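Local coordinates for Nrps/pks (Streptomyces albus, PDB 4OPF), which is a ketosynthase domain of the AT-less polyketide synthase OzmH of oxazolomycin biosynthesis, from a family that extends acyl chains by Claisen condensation, at residues A10-F18 and E86-A95; H212-F221 and A296-L307. All coordinates share one frame; numbering follows the deposited sequence.

In the fold
The chain opens with strand 9-17, which runs in the middle of the large mixed sheet. Helix 79-95 then returns to pack on it, and interaction 1 closes a loop of 67 residues that holds helices but no strand. The chain goes on through further strands to a loop, 212-221, that precedes strand 226-234. Interaction 2 joins this loop to the start of helix 300-314 and closes a second loop of 74 residues, including strands 226-234 and 247-256. These two strands flank strand 9-17 in the sheet. The contacts follow in series and neither nest nor cross. Their centres are about 32 Å apart, on opposite sides of the chain's centre.

Interaction 1: residues A10-F18 and E86-A95; sequences AVVGMSGRF and EETLFAFCDA
The guanidinium of Arg17 meets Glu86, Glu87 and a water along its edge. Its plane is nearly coplanar with the Glu86 carboxylate but stands at 76° to that of Glu87. The Phe90 ring has Ser15 OG near its plane at the edge, and the carbonyl O of Glu86 lies over one face, offset toward the rim. Arg423 makes a cation-pi contact with the same ring.

Arg17 NH1 forms two salt bridges of one network, to Glu86 OE1 at 2.6 Å, almost straight, and to Glu87 OE2 at 2.7 Å. Arg17 NE also bonds Glu87 OE2, at 3.0 Å. The Glu87 oxygen is therefore gripped side-on by two nitrogens. The chain of Arg17 is bent at chi3 (-42°), which turns NE and NH1 back to the helix. Replacing Arg17 with leucine would probably leave the neighbouring carboxylates of Glu86 and Glu87 without this shared positive mate, although Arg428 would still face Glu86.

The other oxygen of Glu87, OE1, takes a 2.5 Å hydrogen bond from Ser15 OG. Asp94 OD2 accepts from the backbone N of Met14 at 2.8 Å, and from His246 as well. Arg244 forms a salt bridge with Asp94 OD1. One water bridges Val12 O and Ala95 O.

Small residues bring the backbones close. Gly13 CA lies 3.9 Å from Ala95 CB, and a side chain on Gly13 would clash there. Ala91 CB sits against Ser15 CB at 4.0 Å. Met14, present as selenomethionine, turns to the strand's other side and touches helix 338-352.

Val12 and Gly13 both pair with Leu231, forming a classic beta bulge. A central strand held between helices in this way is characteristic of the layered thiolase fold of ketosynthases.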
# COMPACT_ATOMS: atom_id res chain seq x y z
N ALA A 10 9.48 -0.50 17.44
CA ALA A 10 9.26 -1.58 18.38
C ALA A 10 8.06 -2.45 18.02
O ALA A 10 7.01 -1.96 17.62
CB ALA A 10 9.03 -1.01 19.77
N VAL A 11 8.22 -3.76 18.17
CA VAL A 11 7.11 -4.69 18.18
C VAL A 11 6.64 -4.72 19.62
O VAL A 11 7.34 -5.26 20.45
CB VAL A 11 7.58 -6.06 17.77
CG1 VAL A 11 6.42 -7.05 17.82
CG2 VAL A 11 8.17 -5.98 16.38
N VAL A 12 5.50 -4.09 19.92
CA VAL A 12 5.01 -4.02 21.26
C VAL A 12 3.96 -5.06 21.59
O VAL A 12 3.54 -5.15 22.75
CB VAL A 12 4.51 -2.62 21.63
CG1 VAL A 12 5.58 -1.58 21.34
CG2 VAL A 12 3.20 -2.26 20.92
N GLY A 13 3.51 -5.83 20.61
CA GLY A 13 2.60 -6.88 20.89
C GLY A 13 2.44 -7.78 19.69
O GLY A 13 2.64 -7.34 18.55
N MSE A 14 2.09 -9.04 19.94
CA MSE A 14 1.95 -9.97 18.85
C MSE A 14 1.11 -11.13 19.23
O MSE A 14 1.07 -11.52 20.38
CB MSE A 14 3.32 -10.48 18.40
CG MSE A 14 4.10 -11.10 19.57
SE MSE A 14 6.01 -11.51 19.04
CE MSE A 14 5.81 -11.42 17.21
N SER A 15 0.49 -11.72 18.23
CA SER A 15 -0.29 -12.91 18.37
C SER A 15 -0.26 -13.64 17.07
O SER A 15 0.05 -13.07 16.01
CB SER A 15 -1.74 -12.58 18.65
OG SER A 15 -2.39 -13.79 19.09
N GLY A 16 -0.58 -14.90 17.11
CA GLY A 16 -0.69 -15.70 15.89
C GLY A 16 -1.12 -17.14 16.09
O GLY A 16 -1.21 -17.59 17.22
N ARG A 17 -1.37 -17.83 14.99
CA ARG A 17 -1.90 -19.17 15.00
C ARG A 17 -1.42 -19.84 13.75
O ARG A 17 -1.58 -19.29 12.69
CB ARG A 17 -3.43 -19.07 14.99
CG ARG A 17 -4.11 -20.30 15.41
CD ARG A 17 -5.64 -20.19 15.51
NE ARG A 17 -6.08 -18.93 16.13
CZ ARG A 17 -7.37 -18.65 16.43
NH1 ARG A 17 -7.69 -17.48 16.97
NH2 ARG A 17 -8.34 -19.55 16.19
N PHE A 18 -0.82 -21.03 13.86
CA PHE A 18 -0.24 -21.73 12.71
C PHE A 18 -0.49 -23.22 12.87
O PHE A 18 -0.88 -23.66 13.93
CB PHE A 18 1.27 -21.44 12.66
CG PHE A 18 1.58 -19.99 12.45
CD1 PHE A 18 1.41 -19.41 11.23
CD2 PHE A 18 1.99 -19.21 13.50
CE1 PHE A 18 1.64 -18.06 11.03
CE2 PHE A 18 2.23 -17.86 13.33
CZ PHE A 18 2.05 -17.27 12.08
N GLU A 86 -10.18 -11.84 15.92
CA GLU A 86 -9.70 -12.54 17.13
C GLU A 86 -8.24 -12.28 17.35
O GLU A 86 -7.83 -11.95 18.46
CB GLU A 86 -9.85 -14.06 17.08
CG GLU A 86 -11.20 -14.60 17.23
CD GLU A 86 -11.26 -16.13 17.41
OE1 GLU A 86 -10.20 -16.85 17.41
OE2 GLU A 86 -12.40 -16.63 17.55
N GLU A 87 -7.45 -12.53 16.33
CA GLU A 87 -6.01 -12.41 16.54
C GLU A 87 -5.56 -10.99 16.80
O GLU A 87 -4.58 -10.78 17.48
CB GLU A 87 -5.24 -12.97 15.38
CG GLU A 87 -5.34 -14.46 15.31
CD GLU A 87 -4.74 -15.16 16.55
OE1 GLU A 87 -3.69 -14.73 17.13
OE2 GLU A 87 -5.35 -16.15 16.93
N THR A 88 -6.24 -10.00 16.22
CA THR A 88 -5.90 -8.60 16.52
C THR A 88 -6.24 -8.33 17.98
O THR A 88 -5.43 -7.73 18.68
CB THR A 88 -6.60 -7.64 15.57
OG1 THR A 88 -6.19 -7.95 14.22
CG2 THR A 88 -6.30 -6.19 15.94
N LEU A 89 -7.42 -8.76 18.44
CA LEU A 89 -7.73 -8.65 19.85
C LEU A 89 -6.64 -9.29 20.71
O LEU A 89 -6.22 -8.69 21.70
CB LEU A 89 -9.07 -9.26 20.17
CG LEU A 89 -9.45 -9.28 21.65
CD1 LEU A 89 -9.56 -7.87 22.25
CD2 LEU A 89 -10.73 -10.04 21.79
N PHE A 90 -6.17 -10.47 20.34
CA PHE A 90 -5.16 -11.14 21.12
C PHE A 90 -3.82 -10.42 21.07
O PHE A 90 -3.06 -10.45 22.05
CB PHE A 90 -4.99 -12.61 20.71
CG PHE A 90 -6.23 -13.47 20.88
CD1 PHE A 90 -7.25 -13.14 21.73
CD2 PHE A 90 -6.36 -14.63 20.14
CE1 PHE A 90 -8.39 -13.94 21.85
CE2 PHE A 90 -7.49 -15.45 20.27
CZ PHE A 90 -8.50 -15.10 21.12
N ALA A 91 -3.49 -9.77 19.97
CA ALA A 91 -2.25 -8.99 19.94
C ALA A 91 -2.33 -7.79 20.85
O ALA A 91 -1.36 -7.44 21.51
CB ALA A 91 -1.92 -8.56 18.53
N PHE A 92 -3.49 -7.15 20.93
CA PHE A 92 -3.66 -6.04 21.86
C PHE A 92 -3.52 -6.51 23.31
O PHE A 92 -2.89 -5.83 24.13
CB PHE A 92 -5.03 -5.38 21.70
CG PHE A 92 -5.23 -4.67 20.40
CD1 PHE A 92 -4.20 -4.27 19.61
CD2 PHE A 92 -6.49 -4.42 19.95
CE1 PHE A 92 -4.39 -3.59 18.40
CE2 PHE A 92 -6.70 -3.69 18.76
CZ PHE A 92 -5.65 -3.28 17.99
N CYS A 93 -4.15 -7.64 23.64
CA CYS A 93 -3.93 -8.32 24.93
C CYS A 93 -2.44 -8.52 25.22
O CYS A 93 -1.96 -8.19 26.31
CB CYS A 93 -4.61 -9.68 24.93
SG CYS A 93 -6.42 -9.42 24.95
N ASP A 94 -1.72 -9.06 24.26
CA ASP A 94 -0.29 -9.34 24.48
C ASP A 94 0.49 -8.05 24.77
O ASP A 94 1.42 -8.07 25.57
CB ASP A 94 0.31 -10.01 23.24
CG ASP A 94 1.82 -10.26 23.38
OD1 ASP A 94 2.19 -11.11 24.20
OD2 ASP A 94 2.62 -9.60 22.66
N ALA A 95 0.13 -6.95 24.10
CA ALA A 95 0.77 -5.64 24.29
C ALA A 95 0.39 -4.98 25.60
O ALA A 95 1.01 -4.00 26.01
CB ALA A 95 0.39 -4.68 23.16
O HOH W 1 3.30 -3.28 25.05
O HOH W 2 -11.26 -19.14 16.04

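Interaction 2: residues H212-F221 and A296-L307; sequences HVFDRRARGF and AAGSQIPDLIEL
Two backbone N-H groups of 212-221 donate across the contact. Gly220 N bonds Gly298 O at 3.1 Å. Phe214 N reaches Asp303 OD2 at 3.3 Å, from above the carboxylate plane. A water bridges this oxygen to Asp215 N.

Within 296-307, the acidic side chains hold the backbone of the turn before the helix. Asp303 OD1 accepts from Gly298 N at 3.0 Å through its syn lone pair. Glu306 OE1 takes Ala296 N in the same manner, and Glu306 OE2 takes Asn295 N. By sequence, this turn lies where most ketosynthases carry the HGTGT motif, of which only Gly298 is retained here; Asn295 probably takes the place of the usual active-site histidine. Lys328 bonds Ala296 O. The backbone angles of Gly298 call for glycine, and a side chain there would also clash with Phe221.

The apolar contacts centre on Phe214. Leu307 CD2 lies over one ring face in a CH-pi contact, 4.2 Å from the centroid. Val213 places CG2 anti to its own backbone N, where it packs 3.7 Å from Ala296 CB and also covers part of a face of the Phe214 ring.

Two ring edges face oxygens instead. Glu306 OE1 sits at the edge of the Phe214 ring, 3.5 Å from Phe214 CZ. The Phe221 ring turns its edge to the carbonyl of Ala296, with Phe221 CE2 3.5 Å from Ala296 O.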
# COMPACT_ATOMS: atom_id res chain seq x y z
N HIS A 212 10.76 -30.48 0.98
CA HIS A 212 12.21 -30.32 1.08
C HIS A 212 12.76 -29.03 0.44
O HIS A 212 12.43 -28.72 -0.70
CB HIS A 212 12.97 -31.48 0.41
CG HIS A 212 12.30 -32.81 0.50
ND1 HIS A 212 12.72 -33.79 1.38
CD2 HIS A 212 11.30 -33.35 -0.22
CE1 HIS A 212 11.98 -34.87 1.21
NE2 HIS A 212 11.11 -34.63 0.25
N VAL A 213 13.67 -28.35 1.14
CA VAL A 213 14.31 -27.14 0.63
C VAL A 213 15.84 -27.21 0.78
O VAL A 213 16.36 -28.04 1.53
CB VAL A 213 13.66 -25.86 1.23
CG1 VAL A 213 13.82 -25.76 2.75
CG2 VAL A 213 14.20 -24.62 0.55
N PHE A 214 16.53 -26.38 -0.02
CA PHE A 214 18.04 -26.31 -0.10
C PHE A 214 18.69 -27.70 -0.25
O PHE A 214 19.74 -27.97 0.32
CB PHE A 214 18.65 -25.50 1.07
CG PHE A 214 18.16 -24.09 1.12
CD1 PHE A 214 18.34 -23.25 0.03
CD2 PHE A 214 17.48 -23.61 2.23
CE1 PHE A 214 17.85 -21.94 0.04
CE2 PHE A 214 16.99 -22.31 2.24
CZ PHE A 214 17.20 -21.47 1.15
N ASP A 215 18.07 -28.49 -1.13
CA ASP A 215 18.07 -29.94 -1.08
C ASP A 215 17.56 -30.49 -2.43
O ASP A 215 16.61 -29.94 -3.00
CB ASP A 215 17.08 -30.37 0.01
CG ASP A 215 17.06 -31.87 0.24
OD1 ASP A 215 16.63 -32.66 -0.63
OD2 ASP A 215 17.46 -32.27 1.34
N ARG A 216 18.14 -31.60 -2.91
CA ARG A 216 17.73 -32.21 -4.21
C ARG A 216 16.28 -32.77 -4.35
O ARG A 216 15.80 -32.92 -5.48
CB ARG A 216 18.69 -33.33 -4.59
CG ARG A 216 20.01 -32.85 -5.11
CD ARG A 216 20.72 -34.00 -5.78
NE ARG A 216 21.34 -34.97 -4.84
CZ ARG A 216 21.28 -36.32 -4.90
NH1 ARG A 216 20.62 -36.96 -5.87
NH2 ARG A 216 21.90 -37.05 -3.97
N ARG A 217 15.60 -33.09 -3.26
CA ARG A 217 14.22 -33.59 -3.36
C ARG A 217 13.17 -32.47 -3.44
O ARG A 217 11.98 -32.75 -3.59
CB ARG A 217 13.91 -34.53 -2.19
CG ARG A 217 14.69 -35.84 -2.28
CD ARG A 217 14.77 -36.52 -0.91
NE ARG A 217 15.64 -35.81 0.03
CZ ARG A 217 15.82 -36.15 1.31
NH1 ARG A 217 15.19 -37.21 1.82
NH2 ARG A 217 16.64 -35.43 2.07
N ALA A 218 13.63 -31.21 -3.36
CA ALA A 218 12.74 -30.02 -3.33
C ALA A 218 11.70 -29.95 -4.48
O ALA A 218 12.06 -29.89 -5.66
CB ALA A 218 13.58 -28.73 -3.26
N ARG A 219 10.41 -29.93 -4.09
CA ARG A 219 9.25 -29.98 -4.99
C ARG A 219 8.16 -28.90 -4.69
O ARG A 219 7.01 -29.06 -5.10
CB ARG A 219 8.58 -31.38 -4.87
CG ARG A 219 8.82 -32.36 -6.02
CD ARG A 219 7.61 -33.27 -6.25
NE ARG A 219 6.48 -32.55 -6.87
CZ ARG A 219 5.26 -32.38 -6.35
NH1 ARG A 219 4.93 -32.89 -5.17
NH2 ARG A 219 4.35 -31.69 -7.03
N GLY A 220 8.51 -27.82 -3.97
CA GLY A 220 7.49 -26.92 -3.40
C GLY A 220 6.77 -27.58 -2.23
O GLY A 220 6.88 -28.80 -2.02
N PHE A 221 6.01 -26.80 -1.47
CA PHE A 221 5.51 -27.25 -0.15
C PHE A 221 4.03 -27.55 -0.14
O PHE A 221 3.33 -27.19 -1.08
CB PHE A 221 5.80 -26.17 0.88
CG PHE A 221 7.24 -26.02 1.18
CD1 PHE A 221 7.84 -26.83 2.15
CD2 PHE A 221 8.01 -25.11 0.46
CE1 PHE A 221 9.20 -26.72 2.42
CE2 PHE A 221 9.37 -24.98 0.73
CZ PHE A 221 9.97 -25.78 1.70
N ALA A 296 13.39 -19.57 0.79
CA ALA A 296 13.20 -21.00 0.77
C ALA A 296 12.14 -21.43 -0.21
O ALA A 296 11.13 -22.01 0.14
CB ALA A 296 12.91 -21.52 2.18
N ALA A 297 12.38 -21.15 -1.46
CA ALA A 297 11.38 -21.42 -2.50
C ALA A 297 11.10 -22.91 -2.61
O ALA A 297 10.01 -23.29 -2.92
CB ALA A 297 11.86 -20.88 -3.84
N GLY A 298 12.10 -23.76 -2.40
CA GLY A 298 11.92 -25.20 -2.48
C GLY A 298 12.07 -25.71 -3.91
O GLY A 298 11.35 -26.61 -4.36
N SER A 299 13.02 -25.14 -4.62
CA SER A 299 13.32 -25.57 -5.94
C SER A 299 14.78 -25.19 -6.18
O SER A 299 15.25 -24.15 -5.72
CB SER A 299 12.36 -24.86 -6.89
OG SER A 299 12.45 -25.47 -8.15
N GLN A 300 15.52 -26.08 -6.83
CA GLN A 300 16.96 -26.01 -6.92
C GLN A 300 17.48 -24.67 -7.45
O GLN A 300 18.40 -24.08 -6.88
CB GLN A 300 17.47 -27.13 -7.85
CG GLN A 300 18.90 -27.00 -8.37
CD GLN A 300 19.95 -27.67 -7.48
OE1 GLN A 300 20.75 -26.99 -6.85
NE2 GLN A 300 19.97 -29.02 -7.47
N ILE A 301 16.94 -24.22 -8.56
CA ILE A 301 17.48 -22.99 -9.17
C ILE A 301 17.26 -21.73 -8.35
O ILE A 301 18.22 -21.01 -8.09
CB ILE A 301 16.97 -22.84 -10.60
CG1 ILE A 301 17.91 -23.66 -11.46
CG2 ILE A 301 16.92 -21.39 -11.10
CD1 ILE A 301 17.20 -24.14 -12.68
N PRO A 302 16.03 -21.49 -7.90
CA PRO A 302 15.87 -20.31 -7.06
C PRO A 302 16.57 -20.48 -5.71
O PRO A 302 17.07 -19.50 -5.18
CB PRO A 302 14.37 -20.16 -6.89
CG PRO A 302 13.76 -21.35 -7.51
CD PRO A 302 14.75 -22.00 -8.40
N ASP A 303 16.65 -21.69 -5.16
CA ASP A 303 17.30 -21.86 -3.88
C ASP A 303 18.80 -21.58 -4.00
O ASP A 303 19.41 -20.95 -3.13
CB ASP A 303 17.09 -23.29 -3.38
CG ASP A 303 15.65 -23.56 -2.84
OD1 ASP A 303 14.85 -22.61 -2.65
OD2 ASP A 303 15.34 -24.76 -2.63
N LEU A 304 19.40 -22.07 -5.06
CA LEU A 304 20.81 -21.80 -5.29
C LEU A 304 21.08 -20.31 -5.49
O LEU A 304 22.03 -19.75 -4.98
CB LEU A 304 21.26 -22.57 -6.52
CG LEU A 304 22.71 -22.36 -6.90
CD1 LEU A 304 23.60 -22.86 -5.78
CD2 LEU A 304 23.00 -23.05 -8.24
N ILE A 305 20.24 -19.67 -6.28
CA ILE A 305 20.32 -18.24 -6.48
C ILE A 305 20.24 -17.50 -5.15
O ILE A 305 21.06 -16.58 -4.87
CB ILE A 305 19.23 -17.76 -7.45
CG1 ILE A 305 19.67 -18.16 -8.87
CG2 ILE A 305 18.98 -16.26 -7.30
CD1 ILE A 305 18.58 -18.04 -9.90
N GLU A 306 19.31 -17.93 -4.31
CA GLU A 306 19.17 -17.29 -3.01
C GLU A 306 20.41 -17.42 -2.17
O GLU A 306 20.83 -16.44 -1.54
CB GLU A 306 17.93 -17.78 -2.21
CG GLU A 306 17.89 -17.06 -0.87
CD GLU A 306 16.65 -17.33 0.04
OE1 GLU A 306 16.01 -18.42 -0.13
OE2 GLU A 306 16.38 -16.44 0.95
N LEU A 307 20.98 -18.61 -2.09
CA LEU A 307 22.18 -18.83 -1.27
C LEU A 307 23.39 -18.00 -1.76
O LEU A 307 24.11 -17.43 -0.98
CB LEU A 307 22.56 -20.30 -1.28
CG LEU A 307 21.60 -21.25 -0.56
CD1 LEU A 307 22.16 -22.64 -0.70
CD2 LEU A 307 21.41 -20.96 0.90
O HOH W 3 16.55 -26.82 -3.19